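Local atomic coordinates of peroxidase (Cellulomonas bogoriensis 69B4 = DSM 16987, PDB entry 6QZO), a protein that binds heme b and, as a member of the DyP-type family, probably works as a peroxidase. Residues A[46-51]-A[308-313]. Residues are numbered along the deposited sequence; the frame is centred on the assembly and turned at random.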
ATOM      1  N   SER A  46      -0.410  -9.312   6.821  1.00 18.78           N
ATOM      2  CA  SER A  46      -0.371  -7.827   6.822  1.00 18.51           C
ATOM      3  C   SER A  46      -1.119  -7.230   5.624  1.00 17.96           C
ATOM      4  O   SER A  46      -1.743  -6.158   5.811  1.00 17.73           O
ATOM      5  CB  SER A  46       1.045  -7.345   6.890  1.00 18.74           C
ATOM      6  OG  SER A  46       1.643  -7.711   8.121  1.00 19.46           O
ATOM      7  N   PHE A  47      -1.064  -7.844   4.436  1.00 18.07           N
ATOM      8  CA  PHE A  47      -1.554  -7.183   3.195  1.00 17.95           C
ATOM      9  C   PHE A  47      -2.538  -8.060   2.421  1.00 17.68           C
ATOM     10  O   PHE A  47      -2.470  -9.308   2.524  1.00 18.23           O
ATOM     11  CB  PHE A  47      -0.372  -6.760   2.326  1.00 18.52           C
ATOM     12  CG  PHE A  47       0.651  -5.994   3.119  1.00 19.23           C
ATOM     13  CD1 PHE A  47       0.317  -4.777   3.696  1.00 19.79           C
ATOM     14  CD2 PHE A  47       1.900  -6.527   3.370  1.00 19.76           C
ATOM     15  CE1 PHE A  47       1.234  -4.085   4.474  1.00 20.13           C
ATOM     16  CE2 PHE A  47       2.822  -5.825   4.137  1.00 20.60           C
ATOM     17  CZ  PHE A  47       2.486  -4.609   4.695  1.00 20.18           C
ATOM     18  N   ILE A  48      -3.405  -7.380   1.660  1.00 16.89           N
ATOM     19  CA  ILE A  48      -4.466  -7.965   0.795  1.00 16.74           C
ATOM     20  C   ILE A  48      -4.593  -7.158  -0.499  1.00 16.77           C
ATOM     21  O   ILE A  48      -4.537  -5.917  -0.449  1.00 16.62           O
ATOM     22  CB  ILE A  48      -5.829  -8.004   1.510  1.00 16.62           C
ATOM     23  CG1 ILE A  48      -6.830  -8.842   0.727  1.00 16.68           C
ATOM     24  CG2 ILE A  48      -6.364  -6.600   1.790  1.00 16.48           C
ATOM     25  CD1 ILE A  48      -7.998  -9.309   1.571  1.00 16.81           C
ATOM     26  N   ALA A  49      -4.798  -7.865  -1.606  1.00 16.98           N
ATOM     27  CA  ALA A  49      -5.310  -7.298  -2.871  1.00 17.05           C
ATOM     28  C   ALA A  49      -6.444  -8.210  -3.317  1.00 17.03           C
ATOM     29  O   ALA A  49      -6.176  -9.394  -3.513  1.00 16.45           O
ATOM     30  CB  ALA A  49      -4.215  -7.206  -3.901  1.00 17.37           C
ATOM     31  N   LEU A  50      -7.675  -7.702  -3.357  1.00 17.43           N
ATOM     32  CA  LEU A  50      -8.793  -8.406  -4.011  1.00 17.61           C
ATOM     33  C   LEU A  50      -8.816  -7.956  -5.469  1.00 17.50           C
ATOM     34  O   LEU A  50      -9.047  -6.745  -5.707  1.00 17.62           O
ATOM     35  CB  LEU A  50     -10.099  -8.016  -3.328  1.00 17.93           C
ATOM     36  CG  LEU A  50     -10.428  -8.536  -1.942  1.00 18.38           C
ATOM     37  CD1 LEU A  50     -10.589 -10.023  -1.925  1.00 18.57           C
ATOM     38  CD2 LEU A  50      -9.468  -8.087  -0.864  1.00 19.13           C
ATOM     39  N   VAL A  51      -8.543  -8.888  -6.382  1.00 16.91           N
ATOM     40  CA  VAL A  51      -8.577  -8.642  -7.845  1.00 17.38           C
ATOM     41  C   VAL A  51      -9.834  -9.291  -8.434  1.00 17.63           C
ATOM     42  O   VAL A  51      -9.872 -10.525  -8.533  1.00 17.75           O
ATOM     43  CB  VAL A  51      -7.296  -9.149  -8.529  1.00 17.58           C
ATOM     44  CG1 VAL A  51      -7.263  -8.748  -9.993  1.00 17.66           C
ATOM     45  CG2 VAL A  51      -6.042  -8.644  -7.814  1.00 17.85           C
ATOM     46  N   ARG A 308     -13.096 -10.761   8.072  1.00 14.15           N
ATOM     47  CA  ARG A 308     -11.649 -10.832   7.769  1.00 14.17           C
ATOM     48  C   ARG A 308     -11.268  -9.524   7.083  1.00 13.88           C
ATOM     49  O   ARG A 308     -10.820  -9.564   5.916  1.00 13.73           O
ATOM     50  CB  ARG A 308     -11.376 -12.088   6.935  1.00 14.35           C
ATOM     51  CG  ARG A 308      -9.971 -12.638   7.128  1.00 14.65           C
ATOM     52  CD  ARG A 308      -9.790 -13.895   6.336  1.00 14.78           C
ATOM     53  NE  ARG A 308      -8.459 -14.456   6.385  1.00 15.00           N
ATOM     54  CZ  ARG A 308      -7.427 -14.036   5.687  1.00 14.99           C
ATOM     55  NH1 ARG A 308      -7.491 -12.914   4.998  1.00 14.84           N
ATOM     56  NH2 ARG A 308      -6.317 -14.753   5.663  1.00 15.52           N
ATOM     57  N   ALA A 309     -11.496  -8.409   7.784  1.00 13.99           N
ATOM     58  CA  ALA A 309     -11.433  -7.040   7.226  1.00 13.96           C
ATOM     59  C   ALA A 309      -9.985  -6.500   7.224  1.00 14.01           C
ATOM     60  O   ALA A 309      -9.127  -6.967   8.014  1.00 13.86           O
ATOM     61  CB  ALA A 309     -12.367  -6.129   7.981  1.00 13.99           C
ATOM     62  N   TYR A 310      -9.750  -5.550   6.327  1.00 14.00           N
ATOM     63  CA  TYR A 310      -8.464  -4.848   6.126  1.00 14.47           C
ATOM     64  C   TYR A 310      -8.750  -3.346   6.034  1.00 14.65           C
ATOM     65  O   TYR A 310      -9.856  -2.977   5.630  1.00 15.08           O
ATOM     66  CB  TYR A 310      -7.782  -5.390   4.865  1.00 14.49           C
ATOM     67  CG  TYR A 310      -7.038  -6.683   5.073  1.00 14.75           C
ATOM     68  CD1 TYR A 310      -7.691  -7.909   5.094  1.00 14.82           C
ATOM     69  CD2 TYR A 310      -5.676  -6.676   5.278  1.00 14.85           C
ATOM     70  CE1 TYR A 310      -6.998  -9.089   5.318  1.00 14.98           C
ATOM     71  CE2 TYR A 310      -4.970  -7.846   5.491  1.00 15.00           C
ATOM     72  CZ  TYR A 310      -5.627  -9.054   5.501  1.00 15.08           C
ATOM     73  OH  TYR A 310      -4.898 -10.182   5.711  1.00 15.50           O
ATOM     74  N   ASN A 311      -7.788  -2.511   6.405  1.00 15.14           N
ATOM     75  CA  ASN A 311      -7.870  -1.031   6.232  1.00 15.37           C
ATOM     76  C   ASN A 311      -7.569  -0.700   4.769  1.00 15.34           C
ATOM     77  O   ASN A 311      -6.669  -1.331   4.200  1.00 15.46           O
ATOM     78  CB  ASN A 311      -6.873  -0.284   7.130  1.00 15.61           C
ATOM     79  CG  ASN A 311      -7.056  -0.628   8.585  1.00 15.95           C
ATOM     80  OD1 ASN A 311      -8.192  -0.690   9.062  1.00 16.22           O
ATOM     81  ND2 ASN A 311      -5.953  -0.884   9.270  1.00 16.05           N
ATOM     82  N   TYR A 312      -8.256   0.288   4.212  1.00 15.37           N
ATOM     83  CA  TYR A 312      -7.848   0.909   2.931  1.00 15.44           C
ATOM     84  C   TYR A 312      -7.629   2.401   3.173  1.00 16.04           C
ATOM     85  O   TYR A 312      -8.318   3.011   3.985  1.00 16.39           O
ATOM     86  CB  TYR A 312      -8.813   0.572   1.795  1.00 15.10           C
ATOM     87  CG  TYR A 312     -10.075   1.373   1.687  1.00 15.01           C
ATOM     88  CD1 TYR A 312     -10.078   2.627   1.101  1.00 15.22           C
ATOM     89  CD2 TYR A 312     -11.296   0.835   2.069  1.00 14.99           C
ATOM     90  CE1 TYR A 312     -11.248   3.362   0.971  1.00 15.39           C
ATOM     91  CE2 TYR A 312     -12.476   1.544   1.920  1.00 15.10           C
ATOM     92  CZ  TYR A 312     -12.455   2.812   1.366  1.00 15.41           C
ATOM     93  OH  TYR A 312     -13.623   3.513   1.222  1.00 15.82           O
ATOM     94  N   ASP A 313      -6.628   2.928   2.488  1.00 16.62           N
ATOM     95  CA  ASP A 313      -6.159   4.326   2.584  1.00 17.45           C
ATOM     96  C   ASP A 313      -5.614   4.690   1.213  1.00 17.74           C
ATOM     97  O   ASP A 313      -4.532   4.216   0.903  1.00 17.68           O
ATOM     98  CB  ASP A 313      -5.135   4.465   3.709  1.00 17.65           C
ATOM     99  CG  ASP A 313      -4.802   5.907   4.039  1.00 17.87           C
ATOM    100  OD1 ASP A 313      -5.752   6.674   4.144  1.00 17.71           O
ATOM    101  OD2 ASP A 313      -3.598   6.254   4.175  1.00 18.38           O
TER
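Apolar packing between I48 and Y310 carries most of this contact. The methyl CG2 of I48 sits over one face of the Y310 ring, 3.7 Å from the ring centroid and 27° off the normal, which meets the definition of a CH-pi contact. It is displaced toward the CB end of the ring, since its closest approach is to Y310 CG at 3.4 Å. With CG1 anti to the backbone N (chi1 -169°) and the chain extended beyond it (chi2 160°), CD1 of I48 also reaches the ring, 3.8 Å from Y310 CD1.

The carbonyl O of S46 comes to the ring edge, near its plane, 3.7 Å from Y310 CE2. No hydrogen bond links 46-51 to 308-313; instead Y310 OH bonds to the carbonyl of P45, just before the first segment. R180 makes a cation-pi contact with the ring. Replacing Y310 by an alanine is likely to leave I48 CG2 without its aromatic face, and P45 O and R180 without the hydroxyl and the ring they meet.

The strands 47-55 and 306-314 belong to separate antiparallel four-stranded sheets, one in each of the two ferredoxin-like domains of the DyP-type fold. The Y310 side chain is about 12 Å from the heme and does not touch it. The CH-pi contact, with no hydrogen bond between the segments, implies an apolar join between the two sheets, supplemented by a tyrosine hydroxyl held by the carbonyl of P45, just ahead of strand 47-55.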